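Local atomic coordinates of 3-phytase (Klebsiella pneumoniae, PDB entry 2WNH), a protein that probably removes phosphate from phytate (inositol hexakisphosphate) as a phytase of the histidine acid phosphatase family. Residues R24-I38 with V206-E220. The protein carries 3 engineered substitutions. Sequence-based numbering, arbitrary orientation.
Sequences RHGIRPPTAGNREAI and VMANMVETLRLGWSE
R24 and E212 join in a buried salt bridge where the RHGIRPP signature loop of histidine acid phosphatases leaves strand 14-24 and runs along helix 204-219 into helix 32-42. The R24 chain, extended with CG anti to the backbone N (chi1 -172°), reaches E212 OE2 with NH1 and, at 2.9 Å, NH2. OE2 lies at the edge of that guanidinium, in its plane. R215 takes the same carboxylate side-on, NE to OE2 and NH2 to OE1 (3.0 Å), so three N-H groups grip OE2, which should restrict rotation of the carboxylate. R24 NH1 is also bonded to I315 O, and R215 NH1 to N314 OD1. L216 CD1 sits 3.4 Å above one face of the R28 guanidinium, toward its rim, and T31 CG2 lies over the opposite face, also offset. One water links R28 NH1 to T213 OG1, and a second joins N34 ND2 to N209 OD1. Beyond them I38 is a knob among V206, N209, M210 and T213, its CG2 3.6 Å from M210 CG; the axes of 32-38 and 206-219 cross at -114°. Helix 99-112 adds R100 against R28, L245 of helix 243-250 packs on E212 and R215, while L171 of helix 165-175 meets M207, V211 and L214.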
loop_
_atom_site.group_PDB
_atom_site.type_symbol
_atom_site.label_atom_id
_atom_site.label_comp_id
_atom_site.label_asym_id
_atom_site.label_seq_id
_atom_site.Cartn_x
_atom_site.Cartn_y
_atom_site.Cartn_z
ATOM N N ARG B 24 -11.844 23.451 -15.629
ATOM C CA ARG B 24 -11.319 24.753 -15.251
ATOM C C ARG B 24 -10.049 24.494 -14.464
ATOM O O ARG B 24 -9.910 23.444 -13.810
ATOM C CB ARG B 24 -12.325 25.519 -14.356
ATOM C CG ARG B 24 -11.904 26.969 -14.108
ATOM C CD ARG B 24 -12.779 27.685 -13.074
ATOM N NE ARG B 24 -12.158 28.987 -12.733
ATOM C CZ ARG B 24 -12.570 29.806 -11.762
ATOM N NH1 ARG B 24 -13.631 29.499 -11.028
ATOM N NH2 ARG B 24 -11.895 30.934 -11.511
ATOM N N HIS B 25 -9.130 25.449 -14.498
ATOM C CA HIS B 25 -7.998 25.388 -13.569
ATOM C C HIS B 25 -8.494 25.410 -12.108
ATOM O O HIS B 25 -9.652 25.753 -11.826
ATOM C CB HIS B 25 -7.025 26.525 -13.868
ATOM C CG HIS B 25 -7.644 27.877 -13.750
ATOM N ND1 HIS B 25 -7.977 28.445 -12.538
ATOM C CD2 HIS B 25 -7.997 28.776 -14.703
ATOM C CE1 HIS B 25 -8.509 29.640 -12.749
ATOM N NE2 HIS B 25 -8.533 29.862 -14.053
ATOM N N GLY B 26 -7.632 24.980 -11.193
ATOM C CA GLY B 26 -7.943 25.019 -9.767
ATOM C C GLY B 26 -7.816 26.419 -9.181
ATOM O O GLY B 26 -7.647 27.408 -9.908
ATOM N N ILE B 27 -7.912 26.490 -7.856
ATOM C CA ILE B 27 -7.883 27.769 -7.135
ATOM C C ILE B 27 -6.631 28.604 -7.429
ATOM O O ILE B 27 -5.512 28.100 -7.426
ATOM C CB ILE B 27 -8.032 27.530 -5.612
ATOM C CG1 ILE B 27 -9.335 26.761 -5.324
ATOM C CG2 ILE B 27 -7.922 28.857 -4.814
ATOM C CD1 ILE B 27 -9.315 26.048 -3.989
ATOM N N ARG B 28 -6.844 29.894 -7.721
ATOM C CA ARG B 28 -5.751 30.870 -7.912
ATOM C C ARG B 28 -6.081 32.118 -7.079
ATOM O O ARG B 28 -7.259 32.349 -6.767
ATOM C CB ARG B 28 -5.666 31.320 -9.384
ATOM C CG ARG B 28 -7.009 31.738 -9.970
ATOM C CD ARG B 28 -6.805 32.651 -11.190
ATOM N NE ARG B 28 -8.089 33.121 -11.707
ATOM C CZ ARG B 28 -8.827 34.074 -11.139
ATOM N NH1 ARG B 28 -8.409 34.712 -10.040
ATOM N NH2 ARG B 28 -9.995 34.408 -11.693
ATOM N N PRO B 29 -5.045 32.924 -6.745
ATOM C CA PRO B 29 -5.320 34.263 -6.189
ATOM C C PRO B 29 -5.873 35.104 -7.332
ATOM O O PRO B 29 -5.890 34.645 -8.485
ATOM C CB PRO B 29 -3.930 34.775 -5.797
ATOM C CG PRO B 29 -3.031 33.518 -5.783
ATOM C CD PRO B 29 -3.605 32.685 -6.896
ATOM N N PRO B 30 -6.293 36.353 -7.045
ATOM C CA PRO B 30 -6.697 37.223 -8.154
ATOM C C PRO B 30 -5.583 37.305 -9.199
ATOM O O PRO B 30 -4.412 37.176 -8.868
ATOM C CB PRO B 30 -6.871 38.606 -7.470
ATOM C CG PRO B 30 -6.165 38.493 -6.162
ATOM C CD PRO B 30 -6.356 37.050 -5.749
ATOM N N THR B 31 -5.917 37.548 -10.459
ATOM C CA THR B 31 -4.870 37.858 -11.420
ATOM C C THR B 31 -4.333 39.263 -11.132
ATOM O O THR B 31 -4.953 40.022 -10.401
ATOM C CB THR B 31 -5.394 37.835 -12.840
ATOM O OG1 THR B 31 -6.332 38.899 -12.980
ATOM C CG2 THR B 31 -6.111 36.507 -13.147
ATOM N N ALA B 32 -3.179 39.591 -11.699
ATOM C CA ALA B 32 -2.610 40.928 -11.534
ATOM C C ALA B 32 -3.618 42.010 -11.931
ATOM O O ALA B 32 -3.809 42.971 -11.182
ATOM C CB ALA B 32 -1.314 41.074 -12.310
ATOM N N GLY B 33 -4.281 41.825 -13.078
ATOM C CA GLY B 33 -5.318 42.746 -13.542
ATOM C C GLY B 33 -6.484 42.869 -12.588
ATOM O O GLY B 33 -6.942 43.991 -12.296
ATOM N N ASN B 34 -6.975 41.715 -12.107
ATOM C CA ASN B 34 -8.052 41.673 -11.118
ATOM C C ASN B 34 -7.680 42.502 -9.898
ATOM O O ASN B 34 -8.488 43.276 -9.403
ATOM C CB ASN B 34 -8.314 40.254 -10.593
ATOM C CG ASN B 34 -8.974 39.324 -11.605
ATOM O OD1 ASN B 34 -8.940 38.090 -11.416
ATOM N ND2 ASN B 34 -9.569 39.877 -12.670
ATOM N N ARG B 35 -6.473 42.296 -9.386
ATOM C CA ARG B 35 -6.037 43.003 -8.178
ATOM C C ARG B 35 -6.087 44.520 -8.370
ATOM O O ARG B 35 -6.644 45.232 -7.527
ATOM C CB ARG B 35 -4.628 42.598 -7.760
ATOM C CG ARG B 35 -4.151 43.321 -6.497
ATOM C CD ARG B 35 -2.796 42.807 -6.005
ATOM N NE ARG B 35 -2.843 41.399 -5.601
ATOM C CZ ARG B 35 -3.329 40.950 -4.451
ATOM N NH1 ARG B 35 -3.847 41.776 -3.553
ATOM N NH2 ARG B 35 -3.299 39.654 -4.197
ATOM N N GLU B 36 -5.504 44.990 -9.477
ATOM C CA GLU B 36 -5.530 46.422 -9.811
ATOM C C GLU B 36 -6.943 46.967 -9.703
ATOM O O GLU B 36 -7.173 48.004 -9.073
ATOM C CB GLU B 36 -5.021 46.657 -11.231
ATOM C CG GLU B 36 -3.514 46.655 -11.391
ATOM C CD GLU B 36 -3.051 46.947 -12.827
ATOM O OE1 GLU B 36 -3.877 46.908 -13.779
ATOM O OE2 GLU B 36 -1.841 47.209 -13.002
ATOM N N ALA B 37 -7.883 46.250 -10.316
ATOM C CA ALA B 37 -9.281 46.662 -10.384
ATOM C C ALA B 37 -9.970 46.667 -9.028
ATOM O O ALA B 37 -10.660 47.628 -8.692
ATOM C CB ALA B 37 -10.056 45.781 -11.363
ATOM N N ILE B 38 -9.809 45.586 -8.263
ATOM C CA ILE B 38 -10.535 45.451 -7.012
ATOM C C ILE B 38 -9.958 46.372 -5.939
ATOM O O ILE B 38 -10.693 46.879 -5.110
ATOM C CB ILE B 38 -10.655 43.962 -6.531
ATOM C CG1 ILE B 38 -9.291 43.368 -6.130
ATOM C CG2 ILE B 38 -11.383 43.119 -7.608
ATOM C CD1 ILE B 38 -9.379 41.903 -5.631
ATOM N N VAL B 206 -16.359 44.705 -12.372
ATOM C CA VAL B 206 -15.417 44.731 -11.253
ATOM C C VAL B 206 -16.039 44.088 -10.007
ATOM O O VAL B 206 -15.359 43.371 -9.286
ATOM C CB VAL B 206 -14.846 46.140 -10.981
ATOM C CG1 VAL B 206 -13.847 46.105 -9.813
ATOM C CG2 VAL B 206 -14.129 46.663 -12.233
ATOM N N MET B 207 -17.334 44.305 -9.779
ATOM C CA MET B 207 -18.020 43.591 -8.702
ATOM C C MET B 207 -17.895 42.080 -8.865
ATOM O O MET B 207 -17.677 41.360 -7.885
ATOM C CB MET B 207 -19.485 43.986 -8.604
ATOM C CG MET B 207 -19.676 45.319 -7.881
ATOM S SD MET B 207 -21.407 45.757 -7.762
ATOM C CE MET B 207 -21.458 47.184 -8.835
ATOM N N ALA B 208 -18.035 41.618 -10.102
ATOM C CA ALA B 208 -17.869 40.190 -10.412
ATOM C C ALA B 208 -16.443 39.711 -10.101
ATOM O O ALA B 208 -16.283 38.605 -9.562
ATOM C CB ALA B 208 -18.239 39.917 -11.882
ATOM N N ASN B 209 -15.433 40.525 -10.426
ATOM C CA ASN B 209 -14.040 40.259 -10.042
ATOM C C ASN B 209 -13.916 40.110 -8.520
ATOM O O ASN B 209 -13.164 39.268 -8.023
ATOM C CB ASN B 209 -13.089 41.416 -10.436
ATOM C CG ASN B 209 -12.854 41.555 -11.932
ATOM O OD1 ASN B 209 -12.503 42.655 -12.402
ATOM N ND2 ASN B 209 -13.007 40.464 -12.687
ATOM N N MET B 210 -14.616 40.976 -7.780
ATOM C CA MET B 210 -14.568 40.930 -6.315
ATOM C C MET B 210 -15.184 39.640 -5.769
ATOM O O MET B 210 -14.596 38.992 -4.912
ATOM C CB MET B 210 -15.262 42.160 -5.709
ATOM C CG MET B 210 -14.479 43.437 -5.889
ATOM S SD MET B 210 -15.427 44.821 -5.178
ATOM C CE MET B 210 -16.265 45.399 -6.609
ATOM N N VAL B 211 -16.371 39.286 -6.262
ATOM C CA VAL B 211 -17.076 38.069 -5.849
ATOM C C VAL B 211 -16.272 36.797 -6.169
ATOM O O VAL B 211 -16.165 35.919 -5.326
ATOM C CB VAL B 211 -18.487 38.017 -6.461
ATOM C CG1 VAL B 211 -19.137 36.630 -6.281
ATOM C CG2 VAL B 211 -19.354 39.114 -5.833
ATOM N N GLU B 212 -15.698 36.715 -7.364
ATOM C CA GLU B 212 -14.793 35.584 -7.687
ATOM C C GLU B 212 -13.622 35.492 -6.702
ATOM O O GLU B 212 -13.307 34.401 -6.211
ATOM C CB GLU B 212 -14.277 35.687 -9.117
ATOM C CG GLU B 212 -13.439 34.461 -9.580
ATOM C CD GLU B 212 -14.243 33.162 -9.702
ATOM O OE1 GLU B 212 -15.452 33.195 -10.034
ATOM O OE2 GLU B 212 -13.636 32.079 -9.493
ATOM N N THR B 213 -12.990 36.627 -6.414
ATOM C CA THR B 213 -11.868 36.657 -5.460
ATOM C C THR B 213 -12.283 36.155 -4.061
ATOM O O THR B 213 -11.544 35.385 -3.419
ATOM C CB THR B 213 -11.247 38.072 -5.373
ATOM O OG1 THR B 213 -10.847 38.502 -6.686
ATOM C CG2 THR B 213 -10.042 38.089 -4.425
ATOM N N LEU B 214 -13.451 36.590 -3.596
ATOM C CA LEU B 214 -13.963 36.129 -2.305
ATOM C C LEU B 214 -14.277 34.635 -2.347
ATOM O O LEU B 214 -13.928 33.906 -1.419
ATOM C CB LEU B 214 -15.180 36.957 -1.872
ATOM C CG LEU B 214 -14.869 38.449 -1.661
ATOM C CD1 LEU B 214 -16.173 39.179 -1.416
ATOM C CD2 LEU B 214 -13.910 38.699 -0.502
ATOM N N ARG B 215 -14.928 34.187 -3.427
ATOM C CA ARG B 215 -15.239 32.765 -3.590
ATOM C C ARG B 215 -13.972 31.919 -3.603
ATOM O O ARG B 215 -13.916 30.849 -2.974
ATOM C CB ARG B 215 -16.020 32.523 -4.890
ATOM C CG ARG B 215 -16.265 31.025 -5.181
ATOM C CD ARG B 215 -15.170 30.450 -6.115
ATOM N NE ARG B 215 -15.493 30.783 -7.506
ATOM C CZ ARG B 215 -16.482 30.217 -8.190
ATOM N NH1 ARG B 215 -17.229 29.273 -7.636
ATOM N NH2 ARG B 215 -16.738 30.600 -9.436
ATOM N N LEU B 216 -12.970 32.380 -4.348
ATOM C CA LEU B 216 -11.664 31.691 -4.402
ATOM C C LEU B 216 -10.954 31.701 -3.042
ATOM O O LEU B 216 -10.463 30.653 -2.601
ATOM C CB LEU B 216 -10.765 32.283 -5.509
ATOM C CG LEU B 216 -11.211 31.967 -6.947
ATOM C CD1 LEU B 216 -10.486 32.864 -7.935
ATOM C CD2 LEU B 216 -11.030 30.488 -7.287
ATOM N N GLY B 217 -10.934 32.848 -2.352
ATOM C CA GLY B 217 -10.376 32.905 -0.975
ATOM C C GLY B 217 -11.057 31.994 0.055
ATOM O O GLY B 217 -10.362 31.424 0.928
ATOM N N TRP B 218 -12.393 31.876 -0.027
ATOM C CA TRP B 218 -13.161 30.909 0.779
ATOM C C TRP B 218 -12.678 29.495 0.465
ATOM O O TRP B 218 -12.340 28.703 1.357
ATOM C CB TRP B 218 -14.684 30.988 0.524
ATOM C CG TRP B 218 -15.432 30.010 1.425
ATOM C CD1 TRP B 218 -15.840 28.733 1.116
ATOM C CD2 TRP B 218 -15.769 30.216 2.804
ATOM N NE1 TRP B 218 -16.431 28.146 2.219
ATOM C CE2 TRP B 218 -16.413 29.041 3.262
ATOM C CE3 TRP B 218 -15.621 31.302 3.689
ATOM C CZ2 TRP B 218 -16.888 28.906 4.583
ATOM C CZ3 TRP B 218 -16.099 31.165 5.012
ATOM C CH2 TRP B 218 -16.725 29.975 5.435
ATOM N N SER B 219 -12.661 29.186 -0.826
ATOM C CA SER B 219 -12.329 27.842 -1.305
ATOM C C SER B 219 -10.899 27.448 -0.955
ATOM O O SER B 219 -10.613 26.250 -0.746
ATOM C CB SER B 219 -12.525 27.777 -2.820
ATOM O OG SER B 219 -13.868 28.102 -3.141
ATOM N N GLU B 220 -10.026 28.450 -0.910
ATOM C CA GLU B 220 -8.603 28.333 -0.548
ATOM C C GLU B 220 -8.360 27.954 0.922
ATOM O O GLU B 220 -7.257 27.545 1.296
ATOM C CB GLU B 220 -7.901 29.684 -0.848
ATOM C CG GLU B 220 -6.420 29.823 -0.416
ATOM C CD GLU B 220 -5.453 29.073 -1.338
ATOM O OE1 GLU B 220 -5.905 28.337 -2.227
ATOM O OE2 GLU B 220 -4.213 29.234 -1.178
HETATM O O HOH W 1 -10.205 36.509 -8.629
HETATM O O HOH W 2 -9.946 42.363 -13.842
#